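PDB 3QVJ: putative hydantoin racemase, which racemises allantoin and probably also interconverts the D and L forms of other 5-monosubstituted hydantoins. Local coordinates for residues T110-V115 and Q136-L141; E46-E51 and L122-H127; H73-F78 and G92-I97. All blocks are in the same frame, centred on the assembly; numbering follows the deposited sequence. Where two conformers were deposited one is given.

Contact 1 of 3, residues T110-V115 and Q136-L141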
loop_
_atom_site.group_PDB
_atom_site.type_symbol
_atom_site.label_atom_id
_atom_site.label_comp_id
_atom_site.label_asym_id
_atom_site.label_seq_id
_atom_site.Cartn_x
_atom_site.Cartn_y
_atom_site.Cartn_z
ATOM N N THR A 110 13.506 2.995 14.479
ATOM C CA THR A 110 12.674 2.195 13.578
ATOM C C THR A 110 11.404 2.977 13.252
ATOM O O THR A 110 10.963 3.016 12.102
ATOM C CB THR A 110 12.307 0.804 14.152
ATOM O OG1 THR A 110 11.740 0.940 15.463
ATOM C CG2 THR A 110 13.537 -0.102 14.211
ATOM N N ARG A 111 10.828 3.598 14.275
ATOM C CA ARG A 111 9.629 4.406 14.102
ATOM C C ARG A 111 9.716 5.679 14.915
ATOM O O ARG A 111 10.373 5.716 15.957
ATOM C CB ARG A 111 8.391 3.644 14.542
ATOM C CG ARG A 111 8.134 2.370 13.792
ATOM C CD ARG A 111 7.301 1.497 14.674
ATOM N NE ARG A 111 5.922 1.465 14.253
ATOM C CZ ARG A 111 4.892 1.307 15.073
ATOM N NH1 ARG A 111 5.076 1.203 16.391
ATOM N NH2 ARG A 111 3.671 1.271 14.564
ATOM N N PHE A 112 9.031 6.712 14.441
ATOM C CA PHE A 112 9.008 7.994 15.122
ATOM C C PHE A 112 7.583 8.457 15.413
ATOM O O PHE A 112 6.621 7.958 14.832
ATOM C CB PHE A 112 9.781 9.055 14.321
ATOM C CG PHE A 112 9.202 9.345 12.949
ATOM C CD1 PHE A 112 8.211 10.313 12.781
ATOM C CD2 PHE A 112 9.666 8.661 11.824
ATOM C CE1 PHE A 112 7.682 10.592 11.517
ATOM C CE2 PHE A 112 9.145 8.929 10.554
ATOM C CZ PHE A 112 8.149 9.896 10.401
ATOM N N SER A 113 7.463 9.401 16.334
ATOM C CA SER A 113 6.207 10.101 16.555
ATOM C C SER A 113 6.352 11.567 16.179
ATOM O O SER A 113 7.428 12.151 16.335
ATOM C CB SER A 113 5.771 9.975 18.015
ATOM O OG SER A 113 5.483 8.626 18.335
ATOM N N ILE A 114 5.265 12.157 15.693
ATOM C CA ILE A 114 5.232 13.585 15.386
ATOM C C ILE A 114 4.492 14.364 16.473
ATOM O O ILE A 114 3.419 13.949 16.936
ATOM C CB ILE A 114 4.603 13.858 13.982
ATOM C CG1 ILE A 114 5.438 13.173 12.890
ATOM C CG2 ILE A 114 4.471 15.371 13.712
ATOM C CD1 ILE A 114 4.834 13.237 11.489
ATOM N N VAL A 115 5.085 15.480 16.887
ATOM C CA VAL A 115 4.434 16.412 17.809
ATOM C C VAL A 115 4.298 17.757 17.102
ATOM O O VAL A 115 5.296 18.431 16.834
ATOM C CB VAL A 115 5.214 16.563 19.137
ATOM C CG1 VAL A 115 4.488 17.533 20.082
ATOM C CG2 VAL A 115 5.396 15.205 19.806
ATOM N N GLN A 136 4.656 4.061 7.254
ATOM C CA GLN A 136 4.891 2.874 8.086
ATOM C C GLN A 136 5.888 3.145 9.213
ATOM O O GLN A 136 5.864 2.470 10.244
ATOM C CB GLN A 136 5.350 1.672 7.241
ATOM C CG GLN A 136 4.363 1.206 6.154
ATOM C CD GLN A 136 2.898 1.159 6.607
ATOM O OE1 GLN A 136 2.027 1.771 5.977
ATOM N NE2 GLN A 136 2.621 0.436 7.694
ATOM N N HIS A 137 6.751 4.138 9.002
ATOM C CA HIS A 137 7.771 4.530 9.974
ATOM C C HIS A 137 7.251 5.505 11.043
ATOM O O HIS A 137 7.970 5.818 11.997
ATOM C CB HIS A 137 8.990 5.128 9.258
ATOM C CG HIS A 137 9.727 4.148 8.395
ATOM N ND1 HIS A 137 9.220 3.678 7.202
ATOM C CD2 HIS A 137 10.932 3.550 8.551
ATOM C CE1 HIS A 137 10.078 2.831 6.664
ATOM N NE2 HIS A 137 11.127 2.737 7.459
ATOM N N CYS A 138 6.021 5.993 10.881
ATOM C CA CYS A 138 5.433 6.901 11.871
ATOM C C CYS A 138 4.431 6.172 12.753
ATOM O O CYS A 138 3.380 5.740 12.282
ATOM C CB CYS A 138 4.781 8.124 11.211
ATOM S SG CYS A 138 4.077 9.321 12.411
ATOM N N ALA A 139 4.771 6.036 14.034
ATOM C CA ALA A 139 3.927 5.327 14.990
ATOM C C ALA A 139 2.666 6.117 15.337
ATOM O O ALA A 139 1.579 5.541 15.454
ATOM C CB ALA A 139 4.713 4.993 16.253
ATOM N N ALA A 140 2.811 7.436 15.484
ATOM C CA ALA A 140 1.700 8.297 15.905
ATOM C C ALA A 140 1.955 9.774 15.617
ATOM O O ALA A 140 3.106 10.207 15.502
ATOM C CB ALA A 140 1.407 8.096 17.402
ATOM N N LEU A 141 0.869 10.536 15.516
ATOM C CA LEU A 141 0.928 11.988 15.366
ATOM C C LEU A 141 0.108 12.631 16.473
ATOM O O LEU A 141 -1.001 12.180 16.775
ATOM C CB LEU A 141 0.388 12.424 14.000
ATOM C CG LEU A 141 1.087 11.949 12.724
ATOM C CD1 LEU A 141 0.531 10.600 12.279
ATOM C CD2 LEU A 141 0.883 12.983 11.628
#

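Contact 2 of 3, residues E46-E51 and L122-H127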
loop_
_atom_site.group_PDB
_atom_site.type_symbol
_atom_site.label_atom_id
_atom_site.label_comp_id
_atom_site.label_asym_id
_atom_site.label_seq_id
_atom_site.Cartn_x
_atom_site.Cartn_y
_atom_site.Cartn_z
ATOM N N GLU A 46 -1.206 27.295 9.156
ATOM C CA GLU A 46 -2.013 26.334 9.920
ATOM C C GLU A 46 -3.212 25.846 9.116
ATOM O O GLU A 46 -4.358 26.037 9.526
ATOM C CB GLU A 46 -2.526 26.976 11.211
ATOM C CG GLU A 46 -1.454 27.557 12.118
ATOM C CD GLU A 46 -2.017 28.512 13.137
ATOM O OE1 GLU A 46 -2.971 29.250 12.815
ATOM O OE2 GLU A 46 -1.496 28.528 14.267
ATOM N N GLY A 47 -2.957 25.222 7.976
ATOM C CA GLY A 47 -4.039 24.744 7.119
ATOM C C GLY A 47 -3.724 24.902 5.649
ATOM O O GLY A 47 -2.690 25.469 5.282
ATOM N N HIS A 48 -4.636 24.417 4.812
ATOM C CA HIS A 48 -4.406 24.313 3.370
ATOM C C HIS A 48 -4.376 25.677 2.678
ATOM O O HIS A 48 -3.560 25.904 1.774
ATOM C CB HIS A 48 -5.444 23.388 2.720
ATOM C CG HIS A 48 -5.612 22.078 3.427
ATOM N ND1 HIS A 48 -4.860 20.964 3.119
ATOM C CD2 HIS A 48 -6.443 21.704 4.429
ATOM C CE1 HIS A 48 -5.221 19.961 3.900
ATOM N NE2 HIS A 48 -6.178 20.386 4.707
ATOM N N PHE A 49 -5.265 26.571 3.109
ATOM C CA PHE A 49 -5.311 27.947 2.614
ATOM C C PHE A 49 -3.978 28.653 2.873
ATOM O O PHE A 49 -3.379 29.217 1.960
ATOM C CB PHE A 49 -6.478 28.685 3.280
ATOM C CG PHE A 49 -6.623 30.125 2.874
ATOM C CD1 PHE A 49 -7.225 30.470 1.670
ATOM C CD2 PHE A 49 -6.200 31.140 3.722
ATOM C CE1 PHE A 49 -7.379 31.812 1.307
ATOM C CE2 PHE A 49 -6.359 32.482 3.376
ATOM C CZ PHE A 49 -6.940 32.817 2.162
ATOM N N ASP A 50 -3.516 28.593 4.119
ATOM C CA ASP A 50 -2.219 29.141 4.508
ATOM C C ASP A 50 -1.062 28.591 3.667
ATOM O O ASP A 50 -0.178 29.348 3.260
ATOM C CB ASP A 50 -1.939 28.848 5.981
ATOM C CG ASP A 50 -2.898 29.554 6.926
ATOM O OD1 ASP A 50 -3.616 30.484 6.504
ATOM O OD2 ASP A 50 -2.915 29.177 8.115
ATOM N N GLU A 51 -1.068 27.277 3.429
ATOM C CA GLU A 51 -0.026 26.606 2.637
ATOM C C GLU A 51 0.049 27.127 1.203
ATOM O O GLU A 51 1.140 27.358 0.686
ATOM C CB GLU A 51 -0.237 25.084 2.598
ATOM C CG GLU A 51 -0.174 24.387 3.940
ATOM C CD GLU A 51 1.200 23.854 4.280
ATOM O OE1 GLU A 51 1.904 23.361 3.366
ATOM O OE2 GLU A 51 1.572 23.907 5.473
ATOM N N LEU A 122 -2.584 18.043 11.413
ATOM C CA LEU A 122 -2.284 16.605 11.443
ATOM C C LEU A 122 -2.475 15.957 10.073
ATOM O O LEU A 122 -1.612 15.212 9.624
ATOM C CB LEU A 122 -3.110 15.874 12.512
ATOM C CG LEU A 122 -2.779 16.151 13.987
ATOM C CD1 LEU A 122 -3.855 15.586 14.912
ATOM C CD2 LEU A 122 -1.414 15.600 14.370
ATOM N N ILE A 123 -3.587 16.273 9.407
ATOM C CA ILE A 123 -3.875 15.760 8.059
ATOM C C ILE A 123 -2.815 16.206 7.037
ATOM O O ILE A 123 -2.521 15.478 6.090
ATOM C CB ILE A 123 -5.327 16.120 7.576
ATOM C CG1 ILE A 123 -5.759 15.264 6.369
ATOM C CG2 ILE A 123 -5.456 17.613 7.255
ATOM C CD1 ILE A 123 -5.929 13.768 6.677
ATOM N N ILE A 124 -2.238 17.390 7.241
ATOM C CA ILE A 124 -1.157 17.872 6.378
ATOM C C ILE A 124 0.081 16.997 6.583
ATOM O O ILE A 124 0.698 16.556 5.617
ATOM C CB ILE A 124 -0.798 19.350 6.649
ATOM C CG1 ILE A 124 -2.045 20.245 6.555
ATOM C CG2 ILE A 124 0.333 19.819 5.702
ATOM C CD1 ILE A 124 -2.239 20.913 5.217
ATOM N N ALA A 125 0.423 16.742 7.845
ATOM C CA ALA A 125 1.531 15.847 8.168
ATOM C C ALA A 125 1.296 14.426 7.624
ATOM O O ALA A 125 2.219 13.810 7.077
ATOM C CB ALA A 125 1.783 15.824 9.661
ATOM N N ARG A 126 0.062 13.929 7.750
ATOM C CA ARG A 126 -0.282 12.590 7.248
ATOM C C ARG A 126 -0.042 12.480 5.750
ATOM O O ARG A 126 0.505 11.479 5.288
ATOM C CB ARG A 126 -1.730 12.203 7.561
ATOM C CG ARG A 126 -2.013 11.868 9.016
ATOM C CD ARG A 126 -3.460 11.381 9.202
ATOM N NE ARG A 126 -4.032 11.872 10.460
ATOM C CZ ARG A 126 -3.961 11.232 11.628
ATOM N NH1 ARG A 126 -4.504 11.772 12.714
ATOM N NH2 ARG A 126 -3.354 10.049 11.716
ATOM N N HIS A 127 -0.445 13.512 5.004
ATOM C CA HIS A 127 -0.286 13.557 3.545
ATOM C C HIS A 127 1.184 13.537 3.143
ATOM O O HIS A 127 1.571 12.885 2.169
ATOM C CB HIS A 127 -0.954 14.804 2.951
ATOM C CG HIS A 127 -0.539 15.094 1.540
ATOM N ND1 HIS A 127 0.479 15.969 1.226
ATOM C CD2 HIS A 127 -0.989 14.605 0.360
ATOM C CE1 HIS A 127 0.629 16.017 -0.085
ATOM N NE2 HIS A 127 -0.250 15.199 -0.635
#

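Contact 3 of 3, residues H73-F78 and G92-I97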
loop_
_atom_site.group_PDB
_atom_site.type_symbol
_atom_site.label_atom_id
_atom_site.label_comp_id
_atom_site.label_asym_id
_atom_site.label_seq_id
_atom_site.Cartn_x
_atom_site.Cartn_y
_atom_site.Cartn_z
ATOM N N HIS A 73 18.549 25.805 -0.844
ATOM C CA HIS A 73 17.441 26.431 -0.152
ATOM C C HIS A 73 16.796 25.450 0.818
ATOM O O HIS A 73 16.727 24.247 0.547
ATOM C CB HIS A 73 16.378 26.883 -1.152
ATOM C CG HIS A 73 16.925 27.539 -2.384
ATOM N ND1 HIS A 73 16.901 28.903 -2.571
ATOM C CD2 HIS A 73 17.477 27.015 -3.504
ATOM C CE1 HIS A 73 17.420 29.193 -3.750
ATOM N NE2 HIS A 73 17.786 28.065 -4.332
ATOM N N VAL A 74 16.325 25.964 1.950
ATOM C CA VAL A 74 15.403 25.202 2.780
ATOM C C VAL A 74 14.042 25.884 2.936
ATOM O O VAL A 74 13.941 27.119 2.988
ATOM C CB VAL A 74 16.036 24.638 4.116
ATOM C CG1 VAL A 74 17.535 24.924 4.230
ATOM C CG2 VAL A 74 15.261 25.032 5.380
ATOM N N ILE A 75 12.996 25.064 2.933
ATOM C CA ILE A 75 11.641 25.541 3.163
ATOM C C ILE A 75 11.287 25.220 4.612
ATOM O O ILE A 75 11.033 24.062 4.963
ATOM C CB ILE A 75 10.655 24.929 2.155
ATOM C CG1 ILE A 75 11.057 25.338 0.726
ATOM C CG2 ILE A 75 9.221 25.365 2.472
ATOM C CD1 ILE A 75 10.230 24.708 -0.373
ATOM N N ALA A 76 11.300 26.259 5.448
ATOM C CA ALA A 76 11.211 26.102 6.898
ATOM C C ALA A 76 9.791 26.200 7.478
ATOM O O ALA A 76 9.574 26.817 8.526
ATOM C CB ALA A 76 12.158 27.078 7.597
ATOM N N CYS A 77 8.832 25.594 6.782
ATOM C CA CYS A 77 7.515 25.309 7.352
ATOM C C CYS A 77 7.269 23.809 7.240
ATOM O O CYS A 77 7.602 23.204 6.224
ATOM C CB CYS A 77 6.411 26.081 6.630
ATOM S SG CYS A 77 4.733 25.444 6.917
ATOM N N PHE A 78 6.676 23.224 8.277
ATOM C CA PHE A 78 6.489 21.768 8.357
ATOM C C PHE A 78 5.483 21.187 7.348
ATOM O O PHE A 78 5.323 19.964 7.255
ATOM C CB PHE A 78 6.129 21.347 9.785
ATOM C CG PHE A 78 6.331 19.876 10.058
ATOM C CD1 PHE A 78 7.610 19.362 10.274
ATOM C CD2 PHE A 78 5.240 19.005 10.117
ATOM C CE1 PHE A 78 7.801 18.007 10.531
ATOM C CE2 PHE A 78 5.426 17.648 10.371
ATOM C CZ PHE A 78 6.710 17.147 10.577
ATOM N N GLY A 92 20.056 25.131 -7.321
ATOM C CA GLY A 92 20.541 24.372 -6.178
ATOM C C GLY A 92 19.423 23.516 -5.603
ATOM O O GLY A 92 18.249 23.703 -5.963
ATOM N N PRO A 93 19.770 22.570 -4.718
ATOM C CA PRO A 93 18.727 21.724 -4.150
ATOM C C PRO A 93 17.833 22.480 -3.160
ATOM O O PRO A 93 18.276 23.448 -2.528
ATOM C CB PRO A 93 19.517 20.627 -3.432
ATOM C CG PRO A 93 20.833 21.235 -3.132
ATOM C CD PRO A 93 21.114 22.192 -4.244
ATOM N N VAL A 94 16.583 22.032 -3.048
ATOM C CA VAL A 94 15.617 22.595 -2.113
ATOM C C VAL A 94 15.112 21.488 -1.197
ATOM O O VAL A 94 14.559 20.496 -1.670
ATOM C CB VAL A 94 14.411 23.245 -2.833
ATOM C CG1 VAL A 94 13.476 23.898 -1.817
ATOM C CG2 VAL A 94 14.876 24.264 -3.867
ATOM N N ILE A 95 15.297 21.670 0.109
ATOM C CA ILE A 95 14.924 20.661 1.104
ATOM C C ILE A 95 13.872 21.217 2.053
ATOM O O ILE A 95 14.033 22.321 2.580
ATOM C CB ILE A 95 16.163 20.177 1.926
ATOM C CG1 ILE A 95 17.318 19.756 1.001
ATOM C CG2 ILE A 95 15.777 19.051 2.898
ATOM C CD1 ILE A 95 16.967 18.666 -0.025
ATOM N N GLY A 96 12.794 20.462 2.255
ATOM C CA GLY A 96 11.765 20.831 3.225
ATOM C C GLY A 96 12.139 20.386 4.628
ATOM O O GLY A 96 12.882 19.420 4.805
ATOM N N ILE A 97 11.619 21.073 5.639
ATOM C CA ILE A 97 11.945 20.687 7.013
ATOM C C ILE A 97 11.198 19.446 7.519
ATOM O O ILE A 97 11.716 18.736 8.375
ATOM C CB ILE A 97 11.859 21.859 8.019
ATOM C CG1 ILE A 97 10.429 22.401 8.122
ATOM C CG2 ILE A 97 12.885 22.939 7.649
ATOM C CD1 ILE A 97 10.156 23.142 9.424
HETATM O O HOH W 1 18.922 27.935 -7.079
#

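Contact 1 of 3, residues T110-V115 and Q136-L141
Thr110 O approaches CD2 of the His137 imidazole where segment 110-115 first meets segment 136-141. Arg111 follows, its chain bent at chi3 (104°), which turns one face of the guanidinium to Ala139, whose CB sits 3.8 Å above the plane and over its centre; NH1 is meanwhile hydrogen-bonded to Gly174 O. At Phe112 the backbone bonds begin: its N reaches His137 O at 2.8 Å, and its O receives Ala139 N, also at 2.8 Å. With CG between the backbone N and the carbonyl carbon (chi1 62°), the Phe112 ring leans toward the neighbouring strand and presents a face to Cys138, whose CB makes a CH-pi contact 4.2 Å from the centroid. Cys138 SG stands obliquely to the same ring, 4.7 Å from its centre. Ser113, on the other face of the sheet, turns OG to Asp173 and Ser175. Ile114 N then bonds to Ala140 O at 2.9 Å, one residue further on than regular alternation would give. The extra residue is Ala139, in helical backbone conformation, which makes a beta bulge. Beyond it Ile114 and Leu141 run side by side, CD1 to CD2 4.0 Å apart, on the face that carries Phe112. The two parallel strands, with helix 122-132 between them in the chain, form a beta-alpha-beta crossover of the Asp/Glu/hydantoin racemase fold.

Contact 2 of 3, residues E46-E51 and L122-H127
Gly47 and Ile124 bring the two backbones closest, CA to CA 7.5 Å, where the start of helix 48-68 faces the first turn of helix 122-132. This is a contact between the two alpha/beta lobes of the racemase fold, since each helix belongs with a different parallel sheet, and it is made by side chains without any hydrogen bond across it. Ile124 carries most of it. Its CD1 lies over one face of the His48 ring, 3.7 Å from the centroid and displaced toward the rim, a CH-pi contact between two side chains that reach across from opposite helices and overlap alongside each other. His48 reaches this place with CG beside its backbone N (chi1 -49°), which swings the ring toward the other helix. The methyl CG2 of Ile123 meets the ring obliquely, its side chain running at about a right angle to that of His48. Ile124 CD1 also comes within 4.3 Å of Gly47 C and 4.2 Å of Glu51 CG. Gly47 is the N-cap of helix 48-68, and its backbone angles, phi 143° and psi 176°, are suited to glycine. The beginning of this helix is also a subunit interface: Glu88 of a neighbouring subunit accepts bonds from His48 N and Phe49 N, and Lys233 of that subunit forms salt bridges with Glu46 and Asp50. Within the segment, Asp50 OD2 folds back to accept Glu46 N at 2.7 Å through its anti lone pair.

Contact 3 of 3, residues H73-F78 and G92-I97
Ile75 and Val94 cross obliquely on one face of a parallel strand pair, with CD1 and CG1 of the two side chains 3.6 Å apart. Strands 72-75 and 94-96 are the outer members of a beta-alpha-beta unit whose helix, 83-89, covers this face through Leu83 and Ala86. Val94 serves two neighbours: CG1, anti to its backbone N (chi1 -176°), goes to Ile75, while CG2 turns to His73 and comes 3.8 Å from CD2 of the imidazole, oblique to the ring. Val74, on the other face, meets Ile97 from the start of helix 97-108 at about a right angle, CG2 to CG2 3.9 Å. Ile97 has the largest share in the contact. Its CG1 lies between the backbone N and the carbonyl carbon (chi1 63°), so that CD1 is carried across the bend after strand 72-75, against Ala76 C at 3.6 Å and Phe78 N. CG1 itself rests beside Cys77 O. The backbones are joined by four hydrogen bonds, from His73 N to Pro93 O at the start through to Ile97 N to Ile75 O at the end, where Gly96 becomes the N-cap of helix 97-108. The His73 ring is fixed at both nitrogens: ND1 bonds to Gln5 OE1, and NE2 lies 3.0 Å from a water in the ring plane; the same water accepts a hydrogen bond from Gly92 N at 3.0 Å.

Overall arrangement
Contacts 1 and 3 each join neighbouring parallel strands, but in different sheets, and their centres are about 21 Å apart. Contact 2 spans the two lobes, its centre about 17 Å from that of contact 1 and about 16 Å from that of contact 3. Phe78 links all three: its CE2 lies 4.1 Å from Ala125 CB of contact 2 and 4.2 Å from Ile114 CG2 of contact 1. Ala125 CB in turn packs on Leu141 CD2, 3.6 Å away, while Glu51 OE2 approaches Cys77 SG at 3.8 Å. Racemases of this superfamily hold their active site between the two lobes, so Cys77 and contact 2 probably lie near it.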